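PDB 3Q1O: geranyltranstransferase (IspA) from Helicobacter pylori, which probably catalyses the magnesium-dependent condensation of allylic diphosphates with isopentenyl diphosphate to build longer isoprenoid chains. Local coordinates for residues Arg57-Leu62 with Ala197-Ala202; Glu186-Leu191 with Ala258-Val263; Ile239-Gln244 with Lys251-Asp256; Glu281-Leu286 with Asn299-Leu304. All coordinates share one frame; numbering follows the deposited sequence.

Contact 1 (Arg57-Leu62 with Ala197-Ala202). With DMA (dimethylallyl diphosphate), chain F.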
loop_
_atom_site.group_PDB
_atom_site.type_symbol
_atom_site.label_atom_id
_atom_site.label_comp_id
_atom_site.label_asym_id
_atom_site.label_seq_id
_atom_site.Cartn_x
_atom_site.Cartn_y
_atom_site.Cartn_z
ATOM N N ARG A 57 14.193 13.975 -5.789
ATOM C CA ARG A 57 14.605 12.890 -4.889
ATOM C C ARG A 57 14.851 13.435 -3.491
ATOM O O ARG A 57 15.735 12.948 -2.779
ATOM C CB ARG A 57 15.857 12.147 -5.408
ATOM C CG ARG A 57 15.633 11.003 -6.409
ATOM C CD ARG A 57 14.425 11.204 -7.289
ATOM N NE ARG A 57 14.608 10.659 -8.622
ATOM C CZ ARG A 57 13.634 10.117 -9.342
ATOM N NH1 ARG A 57 13.895 9.658 -10.557
ATOM N NH2 ARG A 57 12.405 10.017 -8.842
ATOM N N PHE A 58 14.054 14.435 -3.106
ATOM C CA PHE A 58 14.251 15.157 -1.851
ATOM C C PHE A 58 14.180 14.240 -0.644
ATOM O O PHE A 58 14.996 14.347 0.271
ATOM C CB PHE A 58 13.243 16.307 -1.702
ATOM C CG PHE A 58 13.424 17.119 -0.443
ATOM C CD1 PHE A 58 14.648 17.717 -0.147
ATOM C CD2 PHE A 58 12.367 17.305 0.438
ATOM C CE1 PHE A 58 14.813 18.479 1.016
ATOM C CE2 PHE A 58 12.522 18.070 1.598
ATOM C CZ PHE A 58 13.750 18.653 1.888
ATOM N N ARG A 59 13.212 13.332 -0.661
ATOM C CA ARG A 59 13.015 12.406 0.447
ATOM C C ARG A 59 14.124 11.332 0.564
ATOM O O ARG A 59 14.629 11.111 1.667
ATOM C CB ARG A 59 11.594 11.835 0.422
ATOM C CG ARG A 59 10.540 12.894 0.686
ATOM C CD ARG A 59 9.263 12.624 -0.058
ATOM N NE ARG A 59 8.360 13.774 -0.026
ATOM C CZ ARG A 59 8.341 14.744 -0.937
ATOM N NH1 ARG A 59 7.481 15.749 -0.825
ATOM N NH2 ARG A 59 9.184 14.716 -1.958
ATOM N N PRO A 60 14.524 10.684 -0.558
ATOM C CA PRO A 60 15.720 9.839 -0.438
ATOM C C PRO A 60 16.981 10.595 -0.015
ATOM O O PRO A 60 17.774 10.061 0.761
ATOM C CB PRO A 60 15.889 9.279 -1.850
ATOM C CG PRO A 60 14.501 9.193 -2.369
ATOM C CD PRO A 60 13.801 10.403 -1.817
ATOM N N LYS A 61 17.155 11.819 -0.508
ATOM C CA LYS A 61 18.249 12.687 -0.062
ATOM C C LYS A 61 18.210 12.988 1.443
ATOM O O LYS A 61 19.259 13.024 2.090
ATOM C CB LYS A 61 18.276 13.977 -0.867
ATOM C CG LYS A 61 18.833 13.790 -2.260
ATOM C CD LYS A 61 18.544 14.983 -3.129
ATOM C CE LYS A 61 19.208 14.806 -4.481
ATOM N NZ LYS A 61 18.691 15.774 -5.468
ATOM N N LEU A 62 17.007 13.175 1.991
ATOM C CA LEU A 62 16.825 13.327 3.435
ATOM C C LEU A 62 17.250 12.075 4.189
ATOM O O LEU A 62 17.975 12.158 5.179
ATOM C CB LEU A 62 15.367 13.653 3.768
ATOM C CG LEU A 62 14.906 15.085 3.505
ATOM C CD1 LEU A 62 13.400 15.189 3.664
ATOM C CD2 LEU A 62 15.617 16.048 4.427
ATOM N N ALA A 197 4.458 17.159 5.356
ATOM C CA ALA A 197 5.524 17.099 6.360
ATOM C C ALA A 197 5.719 15.710 6.972
ATOM O O ALA A 197 6.825 15.362 7.387
ATOM C CB ALA A 197 5.291 18.131 7.446
ATOM N N LYS A 198 4.644 14.930 7.016
ATOM C CA LYS A 198 4.650 13.613 7.637
ATOM C C LYS A 198 5.645 12.669 6.936
ATOM O O LYS A 198 6.446 11.994 7.586
ATOM C CB LYS A 198 3.218 13.048 7.645
ATOM C CG LYS A 198 2.662 12.670 9.036
ATOM C CD LYS A 198 2.663 13.842 9.991
ATOM C CE LYS A 198 1.745 13.613 11.185
ATOM N NZ LYS A 198 2.363 12.770 12.238
ATOM N N LEU A 199 5.627 12.668 5.606
ATOM C CA LEU A 199 6.539 11.838 4.831
ATOM C C LEU A 199 7.977 12.366 4.835
ATOM O O LEU A 199 8.929 11.592 4.737
ATOM C CB LEU A 199 6.019 11.669 3.401
ATOM C CG LEU A 199 6.508 10.443 2.629
ATOM C CD1 LEU A 199 6.061 9.175 3.333
ATOM C CD2 LEU A 199 6.006 10.477 1.191
ATOM N N ILE A 200 8.121 13.681 4.958
ATOM C CA ILE A 200 9.430 14.314 5.076
ATOM C C ILE A 200 10.096 13.958 6.408
ATOM O O ILE A 200 11.285 13.608 6.431
ATOM C CB ILE A 200 9.345 15.839 4.802
ATOM C CG1 ILE A 200 9.394 16.086 3.288
ATOM C CG2 ILE A 200 10.466 16.613 5.493
ATOM C CD1 ILE A 200 8.819 17.411 2.843
ATOM N N SER A 201 9.331 13.994 7.501
ATOM C CA SER A 201 9.880 13.610 8.802
ATOM C C SER A 201 10.175 12.113 8.865
ATOM O O SER A 201 11.187 11.715 9.440
ATOM C CB SER A 201 9.001 14.072 9.971
ATOM O OG SER A 201 7.897 13.231 10.159
ATOM N N ALA A 202 9.305 11.308 8.250
ATOM C CA ALA A 202 9.517 9.865 8.095
ATOM C C ALA A 202 10.878 9.543 7.466
ATOM O O ALA A 202 11.628 8.746 8.014
ATOM C CB ALA A 202 8.388 9.232 7.276
HETATM C C1 DMA F . 5.550 17.200 -4.813
HETATM O O1 DMA F . 6.830 16.800 -4.316
HETATM C C2 DMA F . 4.695 16.796 -3.637
HETATM C C3 DMA F . 4.429 17.631 -2.621
HETATM C C4 DMA F . 4.901 19.059 -2.612
HETATM C C5 DMA F . 3.607 17.116 -1.473
HETATM P PA DMA F . 8.247 17.257 -4.896
HETATM O O1A DMA F . 9.307 16.521 -4.109
HETATM O O2A DMA F . 8.268 18.768 -4.973
HETATM O O3A DMA F . 8.180 16.666 -6.397
HETATM P PB DMA F . 9.250 15.617 -6.991
HETATM O O1B DMA F . 8.781 15.487 -8.420
HETATM O O2B DMA F . 10.611 16.255 -6.800
HETATM O O3B DMA F . 9.066 14.376 -6.159
#
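Ile200 makes the apolar part of this contact, meeting Leu62 and Phe58 with different branches. Its CG2 packs on Leu62 CD1 at 3.7 Å. The other branch has CG1 beside the backbone N (chi1 -83°), and this carries Ile200 CD1 to the edge of the Phe58 ring, near the ring plane and 4.0 Å from CE2. Leu62 CD1 also lies over one face of that ring, offset toward its rim, so this methyl touches both the Phe58 ring and Ile200. Helices 58-62 and 197-202 run at 34° with their axes 9.4 Å apart. They belong to the all-helical isoprenoid synthase fold, whose helices surround a central active-site cavity; helix 216-243 closes round the same spot, with its Phe233 stacked on Phe58.

The mixed and polar contacts belong to Arg59. Its CD lies 4.1 Å from Leu199 CD2, and NE is 4.2 Å from Ile200 CG1, both carbons approaching the guanidinium obliquely. Beyond this apolar support, Arg59 NH2 donates a nearly straight hydrogen bond (2.8 Å, 168°) to O1A of dimethylallyl diphosphate, which sits at the guanidinium edge in its plane. The same ligand is also hydrogen-bonded to His94 NE2, Lys56 N and Arg113 NE.

Contact 2 (Glu186-Leu191 with Ala258-Val263); sequences EQLTFL and AKNSFV
The backbones come nearest at Leu188 and Asn260, whose CA atoms are 7.3 Å apart, where helix 186-191 passes the extended chain that leads into the short helix starting at Phe262. Leu188 does most of the touching. Its CG stands beside its own carbonyl carbon (chi1 -166°), and the two methyls reach out from there: CD2 rests 3.5 Å from Ser261 O, and CD1 lies near the backbone oxygen of Asn260. Leu188 and the Phe262 side chain run alongside each other, pointing opposite ways, which brings the leucine CD2 within 3.6 Å of ring atom CD2, at an oblique approach.

In the isoprenoid synthase fold this is where helix 185-211 meets the loop between helices 246-249 and 262-266. Two polar bonds hold the start of the short helix: Ser261 is the N-cap, its OG hydrogen-bonded to Asn264 N, while Phe262 N bonds Asp238 OD2 on helix 216-243.

Thr189 adds a second touch on the ring. Its OG1 sits at the edge of Phe262, near the ring plane and 3.7 Å from CZ, yet the hydroxyl's polar partner is Leu185 O, one helical turn back. Phe262 further meets the ring of Tyr274 and packs on Val235.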
loop_
_atom_site.group_PDB
_atom_site.type_symbol
_atom_site.label_atom_id
_atom_site.label_comp_id
_atom_site.label_asym_id
_atom_site.label_seq_id
_atom_site.Cartn_x
_atom_site.Cartn_y
_atom_site.Cartn_z
ATOM N N GLU A 186 -4.430 28.032 10.949
ATOM C CA GLU A 186 -4.165 26.884 11.800
ATOM C C GLU A 186 -4.604 25.573 11.121
ATOM O O GLU A 186 -3.930 24.547 11.233
ATOM C CB GLU A 186 -4.854 27.060 13.157
ATOM C CG GLU A 186 -4.336 26.117 14.236
ATOM C CD GLU A 186 -4.938 26.371 15.609
ATOM O OE1 GLU A 186 -6.097 26.835 15.694
ATOM O OE2 GLU A 186 -4.245 26.094 16.611
ATOM N N GLN A 187 -5.724 25.630 10.410
ATOM C CA GLN A 187 -6.271 24.465 9.712
ATOM C C GLN A 187 -5.441 24.092 8.482
ATOM O O GLN A 187 -5.158 22.921 8.258
ATOM C CB GLN A 187 -7.724 24.714 9.327
ATOM C CG GLN A 187 -8.672 24.690 10.517
ATOM C CD GLN A 187 -10.035 25.272 10.192
ATOM O OE1 GLN A 187 -10.162 26.178 9.362
ATOM N NE2 GLN A 187 -11.066 24.750 10.842
ATOM N N LEU A 188 -5.041 25.099 7.713
ATOM C CA LEU A 188 -4.189 24.909 6.549
ATOM C C LEU A 188 -2.803 24.368 6.915
ATOM O O LEU A 188 -2.249 23.529 6.196
ATOM C CB LEU A 188 -4.057 26.220 5.777
ATOM C CG LEU A 188 -3.480 26.136 4.370
ATOM C CD1 LEU A 188 -4.258 25.127 3.538
ATOM C CD2 LEU A 188 -3.485 27.496 3.707
ATOM N N THR A 189 -2.261 24.860 8.027
ATOM C CA THR A 189 -1.011 24.370 8.595
ATOM C C THR A 189 -1.123 22.887 8.961
ATOM O O THR A 189 -0.228 22.102 8.637
ATOM C CB THR A 189 -0.595 25.229 9.824
ATOM O OG1 THR A 189 -0.322 26.565 9.384
ATOM C CG2 THR A 189 0.640 24.677 10.525
ATOM N N PHE A 190 -2.225 22.519 9.615
ATOM C CA PHE A 190 -2.511 21.132 9.994
ATOM C C PHE A 190 -2.562 20.233 8.759
ATOM O O PHE A 190 -1.957 19.155 8.733
ATOM C CB PHE A 190 -3.840 21.075 10.751
ATOM C CG PHE A 190 -4.218 19.700 11.253
ATOM C CD1 PHE A 190 -4.966 18.820 10.451
ATOM C CD2 PHE A 190 -3.874 19.300 12.542
ATOM C CE1 PHE A 190 -5.336 17.555 10.920
ATOM C CE2 PHE A 190 -4.247 18.037 13.023
ATOM C CZ PHE A 190 -4.979 17.164 12.213
ATOM N N LEU A 191 -3.284 20.699 7.744
ATOM C CA LEU A 191 -3.443 19.993 6.489
ATOM C C LEU A 191 -2.078 19.736 5.839
ATOM O O LEU A 191 -1.755 18.597 5.515
ATOM C CB LEU A 191 -4.359 20.812 5.570
ATOM C CG LEU A 191 -4.867 20.281 4.229
ATOM C CD1 LEU A 191 -6.193 20.965 3.902
ATOM C CD2 LEU A 191 -3.872 20.531 3.107
ATOM N N ALA A 258 -9.255 28.053 -6.770
ATOM C CA ALA A 258 -10.128 26.898 -6.605
ATOM C C ALA A 258 -9.801 26.002 -5.394
ATOM O O ALA A 258 -10.640 25.181 -5.017
ATOM C CB ALA A 258 -10.166 26.074 -7.899
ATOM N N LYS A 259 -8.615 26.164 -4.786
ATOM C CA LYS A 259 -8.154 25.279 -3.702
ATOM C C LYS A 259 -7.476 26.001 -2.524
ATOM O O LYS A 259 -7.357 27.230 -2.503
ATOM C CB LYS A 259 -7.212 24.210 -4.267
ATOM C CG LYS A 259 -7.138 22.923 -3.464
ATOM C CD LYS A 259 -5.932 22.108 -3.895
ATOM C CE LYS A 259 -6.264 20.632 -3.980
ATOM N NZ LYS A 259 -5.025 19.829 -4.098
ATOM N N ASN A 260 -7.034 25.225 -1.535
ATOM C CA ASN A 260 -6.455 25.783 -0.311
ATOM C C ASN A 260 -4.931 25.781 -0.266
ATOM O O ASN A 260 -4.304 24.739 -0.067
ATOM C CB ASN A 260 -7.013 25.071 0.920
ATOM C CG ASN A 260 -8.145 25.835 1.569
ATOM O OD1 ASN A 260 -8.007 27.011 1.904
ATOM N ND2 ASN A 260 -9.272 25.165 1.762
ATOM N N SER A 261 -4.354 26.966 -0.441
ATOM C CA SER A 261 -2.910 27.164 -0.386
ATOM C C SER A 261 -2.566 28.409 0.416
ATOM O O SER A 261 -3.430 29.244 0.681
ATOM C CB SER A 261 -2.307 27.242 -1.790
ATOM O OG SER A 261 -2.480 28.519 -2.355
ATOM N N PHE A 262 -1.297 28.520 0.796
ATOM C CA PHE A 262 -0.802 29.667 1.549
ATOM C C PHE A 262 -0.892 30.965 0.762
ATOM O O PHE A 262 -1.197 32.007 1.336
ATOM C CB PHE A 262 0.618 29.413 2.069
ATOM C CG PHE A 262 0.653 28.795 3.445
ATOM C CD1 PHE A 262 1.162 29.506 4.526
ATOM C CD2 PHE A 262 0.154 27.512 3.668
ATOM C CE1 PHE A 262 1.184 28.952 5.803
ATOM C CE2 PHE A 262 0.169 26.950 4.944
ATOM C CZ PHE A 262 0.683 27.671 6.013
ATOM N N VAL A 263 -0.667 30.883 -0.548
ATOM C CA VAL A 263 -0.801 32.023 -1.456
ATOM C C VAL A 263 -2.252 32.513 -1.549
ATOM O O VAL A 263 -2.493 33.714 -1.578
ATOM C CB VAL A 263 -0.230 31.696 -2.860
ATOM C CG1 VAL A 263 -0.445 32.851 -3.839
ATOM C CG2 VAL A 263 1.255 31.373 -2.760
#

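Contact 3 (Ile239-Gln244 with Lys251-Asp256). With DMA (dimethylallyl diphosphate), chain G.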
loop_
_atom_site.group_PDB
_atom_site.type_symbol
_atom_site.label_atom_id
_atom_site.label_comp_id
_atom_site.label_asym_id
_atom_site.label_seq_id
_atom_site.Cartn_x
_atom_site.Cartn_y
_atom_site.Cartn_z
ATOM N N ILE A 239 3.950 28.572 -3.272
ATOM C CA ILE A 239 4.483 29.769 -3.917
ATOM C C ILE A 239 4.975 29.436 -5.322
ATOM O O ILE A 239 4.840 30.255 -6.235
ATOM C CB ILE A 239 5.580 30.446 -3.040
ATOM C CG1 ILE A 239 4.954 30.970 -1.744
ATOM C CG2 ILE A 239 6.266 31.599 -3.764
ATOM C CD1 ILE A 239 5.948 31.386 -0.700
ATOM N N ILE A 240 5.504 28.220 -5.489
ATOM C CA ILE A 240 5.967 27.714 -6.788
ATOM C C ILE A 240 4.867 27.789 -7.862
ATOM O O ILE A 240 5.134 28.195 -8.990
ATOM C CB ILE A 240 6.591 26.284 -6.655
ATOM C CG1 ILE A 240 8.072 26.391 -6.284
ATOM C CG2 ILE A 240 6.432 25.449 -7.942
ATOM C CD1 ILE A 240 8.704 25.077 -5.839
ATOM N N ASP A 241 3.636 27.451 -7.481
ATOM C CA ASP A 241 2.479 27.471 -8.384
ATOM C C ASP A 241 2.233 28.806 -9.098
ATOM O O ASP A 241 1.860 28.820 -10.271
ATOM C CB ASP A 241 1.208 27.049 -7.638
ATOM C CG ASP A 241 -0.009 26.975 -8.552
ATOM O OD1 ASP A 241 -0.011 26.142 -9.484
ATOM O OD2 ASP A 241 -0.965 27.748 -8.335
ATOM N N VAL A 242 2.447 29.916 -8.397
ATOM C CA VAL A 242 2.211 31.235 -8.981
ATOM C C VAL A 242 3.482 31.904 -9.514
ATOM O O VAL A 242 3.398 32.828 -10.322
ATOM C CB VAL A 242 1.448 32.189 -8.008
ATOM C CG1 VAL A 242 0.087 31.597 -7.605
ATOM C CG2 VAL A 242 2.278 32.495 -6.778
ATOM N N THR A 243 4.647 31.426 -9.079
ATOM C CA THR A 243 5.930 32.028 -9.469
ATOM C C THR A 243 6.634 31.320 -10.635
ATOM O O THR A 243 7.512 31.903 -11.285
ATOM C CB THR A 243 6.921 32.130 -8.273
ATOM O OG1 THR A 243 7.096 30.841 -7.666
ATOM C CG2 THR A 243 6.421 33.128 -7.232
ATOM N N GLN A 244 6.257 30.066 -10.885
ATOM C CA GLN A 244 6.897 29.255 -11.923
ATOM C C GLN A 244 5.905 28.792 -12.980
ATOM O O GLN A 244 4.759 28.461 -12.665
ATOM C CB GLN A 244 7.594 28.036 -11.309
ATOM C CG GLN A 244 8.804 28.371 -10.441
ATOM C CD GLN A 244 9.484 27.146 -9.846
ATOM O OE1 GLN A 244 10.206 27.250 -8.856
ATOM N NE2 GLN A 244 9.263 25.984 -10.449
ATOM N N LYS A 251 5.389 20.458 -13.863
ATOM C CA LYS A 251 4.045 19.997 -13.528
ATOM C C LYS A 251 3.004 21.068 -13.812
ATOM O O LYS A 251 3.337 22.252 -13.896
ATOM C CB LYS A 251 3.974 19.570 -12.054
ATOM C CG LYS A 251 4.391 20.649 -11.056
ATOM C CD LYS A 251 4.238 20.181 -9.624
ATOM C CE LYS A 251 4.519 21.316 -8.646
ATOM N NZ LYS A 251 4.694 20.817 -7.250
ATOM N N THR A 252 1.749 20.635 -13.947
ATOM C CA THR A 252 0.617 21.508 -14.267
ATOM C C THR A 252 0.375 22.586 -13.196
ATOM O O THR A 252 0.265 22.279 -12.004
ATOM C CB THR A 252 -0.687 20.677 -14.492
ATOM O OG1 THR A 252 -0.438 19.628 -15.434
ATOM C CG2 THR A 252 -1.838 21.551 -15.011
ATOM N N THR A 253 0.329 23.841 -13.641
ATOM C CA THR A 253 -0.115 24.967 -12.821
ATOM C C THR A 253 -1.626 24.864 -12.609
ATOM O O THR A 253 -2.399 24.908 -13.576
ATOM C CB THR A 253 0.227 26.322 -13.492
ATOM O OG1 THR A 253 1.645 26.426 -13.674
ATOM C CG2 THR A 253 -0.271 27.502 -12.650
ATOM N N HIS A 254 -2.032 24.714 -11.346
ATOM C CA HIS A 254 -3.435 24.629 -10.933
ATOM C C HIS A 254 -4.127 25.982 -11.118
ATOM O O HIS A 254 -3.468 27.022 -11.034
ATOM C CB HIS A 254 -3.483 24.220 -9.456
ATOM C CG HIS A 254 -4.793 23.646 -9.015
ATOM N ND1 HIS A 254 -5.044 22.289 -9.003
ATOM C CD2 HIS A 254 -5.916 24.239 -8.546
ATOM C CE1 HIS A 254 -6.268 22.074 -8.558
ATOM N NE2 HIS A 254 -6.820 23.240 -8.274
ATOM N N LEU A 255 -5.443 25.973 -11.346
ATOM C CA LEU A 255 -6.215 27.220 -11.398
ATOM C C LEU A 255 -6.402 27.720 -9.965
ATOM O O LEU A 255 -7.189 27.160 -9.189
ATOM C CB LEU A 255 -7.556 27.052 -12.133
ATOM C CG LEU A 255 -8.240 28.349 -12.604
ATOM C CD1 LEU A 255 -7.512 28.994 -13.792
ATOM C CD2 LEU A 255 -9.710 28.110 -12.931
ATOM N N ASP A 256 -5.669 28.792 -9.659
ATOM C CA ASP A 256 -5.282 29.198 -8.296
ATOM C C ASP A 256 -6.369 29.123 -7.217
ATOM O O ASP A 256 -6.318 28.249 -6.345
ATOM C CB ASP A 256 -4.646 30.605 -8.309
ATOM C CG ASP A 256 -3.717 30.835 -9.507
ATOM O OD1 ASP A 256 -3.132 29.863 -10.042
ATOM O OD2 ASP A 256 -3.566 32.010 -9.909
HETATM C C1 DMA G . 0.099 16.949 -3.163
HETATM O O1 DMA G . -0.109 18.307 -2.778
HETATM C C2 DMA G . 0.294 16.033 -1.985
HETATM C C3 DMA G . 0.747 14.787 -2.160
HETATM C C4 DMA G . 1.064 14.255 -3.524
HETATM C C5 DMA G . 0.932 13.897 -0.965
HETATM P PA DMA G . -0.229 19.347 -3.998
HETATM O O1A DMA G . -1.381 18.869 -4.849
HETATM O O2A DMA G . -0.219 20.756 -3.464
HETATM O O3A DMA G . 1.174 19.048 -4.743
HETATM P PB DMA G . 1.516 19.436 -6.266
HETATM O O1B DMA G . 2.911 18.882 -6.433
HETATM O O2B DMA G . 0.447 18.758 -7.091
HETATM O O3B DMA G . 1.460 20.942 -6.294
#
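A dimethylallyl diphosphate pocket is edged here by the loop carrying Lys251, and Asp241 near the end of helix 216-243 reaches across to Thr253 and His254 of that loop. Asp241 OD1 accepts from His254 N at 3.1 Å through its syn lone pair, a distinctly bent bond with an angle of 136° at the hydrogen. Thr253 CG2 fits in alongside, 3.5 Å from Asp241 O and equally close to OD1. The other carboxylate oxygen, OD2, faces Asp256 OD1 at 3.5 Å with the two carboxylate planes 89° apart. These are two acceptors, like charges close together with no hydrogen bond between them.

Farther up the loop, Lys251 places CG between its backbone N and carbonyl carbon (chi1 56°) and then runs extended to the ligand. Its NZ hydrogen-bonds O1B of the diphosphate at 2.8 Å and O3B only weakly, at 3.4 Å; the same nitrogen forms a salt bridge to Asp237 OD1. Arg112 and Lys195 bond this ligand too. In the helix, Thr243 OG1 donates to Ile239 O from above the carbonyl plane, at 2.7 Å. Asp237, Asp238 and Asp241 spell the second aspartate-rich DDxxD motif characteristic of trans-polyprenyl synthases.

Contact 4 (Glu281-Leu286 with Asn299-Leu304); sequences EVLNDL and NLNALL
The carboxamide of Asn301 is the one flat group that takes part, and it is met at its nitrogen: ND2 lies 4.1 Å from Leu283 CD2, with Leu286 CD2 equally near. Asn301 sets its CG beside its own carbonyl carbon (chi1 -177°), and its side chain crosses that of Leu283 at about a right angle.

The rest is aliphatic. Leu286, from one helix, inserts among Leu300, Asn301 and Leu304 of the other. Its CB already points at the partner helix, chi1 of -159° sets CG opposite the backbone N, beside the carbonyl carbon, and the two methyls then divide the work. CD1 reaches Leu300 CB at 3.9 Å. CD2 lies 3.7 Å from Asn301 CA, so it presses on the helix backbone itself, and is also 4.0 Å from Leu304 CD1. A turn earlier, Val282 CG1 touches that same Leu304 CD1 at 3.8 Å, the two side chains crossing nearly at a right angle. CD1 of Leu304 is thus touched by both Val282 and Leu286, and Leu283 CD2 approaches its CB more loosely.

The segments are antiparallel, at 164° with 10.7 Å between axes, and form part of a helical hairpin made by the consecutive helices 268-287 and 294-308. Helix 216-243 packs against the hairpin, where Phe225 touches both Val282 and Leu304. Helix 58-70 packs on Leu300 through Ala65.

Contact between these two segments thus rests on methyl packing and shape rather than directional bonds. Leu286, Leu300 and Leu304 are buried, while Leu283 and Asn301 form a partly exposed margin where an amide can lie against a leucine methyl.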
loop_
_atom_site.group_PDB
_atom_site.type_symbol
_atom_site.label_atom_id
_atom_site.label_comp_id
_atom_site.label_asym_id
_atom_site.label_seq_id
_atom_site.Cartn_x
_atom_site.Cartn_y
_atom_site.Cartn_z
ATOM N N GLU A 281 13.885 30.088 10.701
ATOM C CA GLU A 281 13.730 29.228 11.872
ATOM C C GLU A 281 14.260 27.808 11.635
ATOM O O GLU A 281 14.895 27.229 12.525
ATOM C CB GLU A 281 12.278 29.197 12.349
ATOM C CG GLU A 281 12.137 28.719 13.795
ATOM C CD GLU A 281 10.706 28.741 14.307
ATOM O OE1 GLU A 281 10.146 29.846 14.485
ATOM O OE2 GLU A 281 10.155 27.648 14.554
ATOM N N VAL A 282 14.009 27.268 10.438
ATOM C CA VAL A 282 14.480 25.932 10.052
ATOM C C VAL A 282 16.008 25.840 10.127
ATOM O O VAL A 282 16.549 24.936 10.772
ATOM C CB VAL A 282 13.942 25.509 8.647
ATOM C CG1 VAL A 282 14.714 24.326 8.083
ATOM C CG2 VAL A 282 12.469 25.161 8.726
ATOM N N LEU A 283 16.686 26.806 9.511
ATOM C CA LEU A 283 18.152 26.865 9.524
ATOM C C LEU A 283 18.733 27.165 10.905
ATOM O O LEU A 283 19.818 26.678 11.227
ATOM C CB LEU A 283 18.667 27.879 8.502
ATOM C CG LEU A 283 18.389 27.550 7.032
ATOM C CD1 LEU A 283 18.740 28.730 6.148
ATOM C CD2 LEU A 283 19.147 26.303 6.577
ATOM N N ASN A 284 18.019 27.957 11.711
ATOM C CA ASN A 284 18.404 28.188 13.111
ATOM C C ASN A 284 18.305 26.943 13.977
ATOM O O ASN A 284 19.198 26.675 14.780
ATOM C CB ASN A 284 17.592 29.322 13.744
ATOM C CG ASN A 284 18.115 30.695 13.367
ATOM O OD1 ASN A 284 19.199 30.825 12.796
ATOM N ND2 ASN A 284 17.340 31.730 13.678
ATOM N N ASP A 285 17.224 26.181 13.803
ATOM C CA ASP A 285 17.054 24.897 14.489
ATOM C C ASP A 285 18.168 23.923 14.136
ATOM O O ASP A 285 18.604 23.138 14.973
ATOM C CB ASP A 285 15.704 24.272 14.145
ATOM C CG ASP A 285 14.552 24.942 14.857
ATOM O OD1 ASP A 285 13.401 24.640 14.499
ATOM O OD2 ASP A 285 14.782 25.764 15.769
ATOM N N LEU A 286 18.629 24.006 12.896
ATOM C CA LEU A 286 19.698 23.169 12.396
ATOM C C LEU A 286 21.051 23.465 13.058
ATOM O O LEU A 286 21.893 22.576 13.141
ATOM C CB LEU A 286 19.785 23.331 10.886
ATOM C CG LEU A 286 20.453 22.257 10.044
ATOM C CD1 LEU A 286 19.953 20.867 10.404
ATOM C CD2 LEU A 286 20.160 22.579 8.601
ATOM N N ASN A 299 25.393 17.709 6.189
ATOM C CA ASN A 299 24.621 17.108 5.114
ATOM C C ASN A 299 23.265 17.766 4.932
ATOM O O ASN A 299 22.870 18.083 3.805
ATOM C CB ASN A 299 24.442 15.614 5.361
ATOM C CG ASN A 299 25.714 14.826 5.129
ATOM O OD1 ASN A 299 26.729 15.367 4.688
ATOM N ND2 ASN A 299 25.664 13.533 5.425
ATOM N N LEU A 300 22.566 17.974 6.044
ATOM C CA LEU A 300 21.240 18.568 6.019
ATOM C C LEU A 300 21.278 20.031 5.581
ATOM O O LEU A 300 20.436 20.459 4.790
ATOM C CB LEU A 300 20.552 18.406 7.375
ATOM C CG LEU A 300 20.044 17.004 7.739
ATOM C CD1 LEU A 300 19.381 17.021 9.107
ATOM C CD2 LEU A 300 19.057 16.490 6.712
ATOM N N ASN A 301 22.275 20.773 6.065
ATOM C CA ASN A 301 22.461 22.193 5.724
ATOM C C ASN A 301 22.733 22.413 4.242
ATOM O O ASN A 301 22.207 23.343 3.636
ATOM C CB ASN A 301 23.587 22.794 6.570
ATOM C CG ASN A 301 23.794 24.269 6.318
ATOM O OD1 ASN A 301 24.656 24.655 5.531
ATOM N ND2 ASN A 301 23.006 25.100 6.979
ATOM N N ALA A 302 23.545 21.537 3.667
ATOM C CA ALA A 302 23.835 21.564 2.247
ATOM C C ALA A 302 22.599 21.249 1.419
ATOM O O ALA A 302 22.355 21.888 0.399
ATOM C CB ALA A 302 24.937 20.588 1.929
ATOM N N LEU A 303 21.823 20.264 1.867
ATOM C CA LEU A 303 20.599 19.868 1.183
ATOM C C LEU A 303 19.564 20.983 1.232
ATOM O O LEU A 303 18.914 21.270 0.227
ATOM C CB LEU A 303 20.033 18.571 1.780
ATOM C CG LEU A 303 18.692 18.023 1.273
ATOM C CD1 LEU A 303 18.692 17.749 -0.234
ATOM C CD2 LEU A 303 18.345 16.763 2.031
ATOM N N LEU A 304 19.434 21.624 2.390
ATOM C CA LEU A 304 18.436 22.677 2.549
ATOM C C LEU A 304 18.813 23.980 1.847
ATOM O O LEU A 304 17.933 24.641 1.303
ATOM C CB LEU A 304 18.062 22.889 4.019
ATOM C CG LEU A 304 17.298 21.729 4.684
ATOM C CD1 LEU A 304 17.000 22.047 6.132
ATOM C CD2 LEU A 304 16.008 21.386 3.947
#

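In the fold
Contact 1 sits about 4 Å from the centre of the chain, while contacts 2, 3 and 4 lie 16 to 19 Å out. Helix 185-211 serves both contacts 1 and 2, whose centres are 20 Å apart and whose segments alternate along the chain. Contact 3 falls between the two segments of contact 2, and the pair touch where Val263 packs on Ile239 and Val242. Contact 4 comes last in sequence; its Leu303 and Leu304 rest on Phe58 and Leu62 of contact 1, joining the C-terminal hairpin to the core. Arg59 of contact 1 and Lys251 of contact 3 bind different dimethylallyl diphosphates, and Lys259 of contact 2 also touches one, so three contacts border the ligand sites.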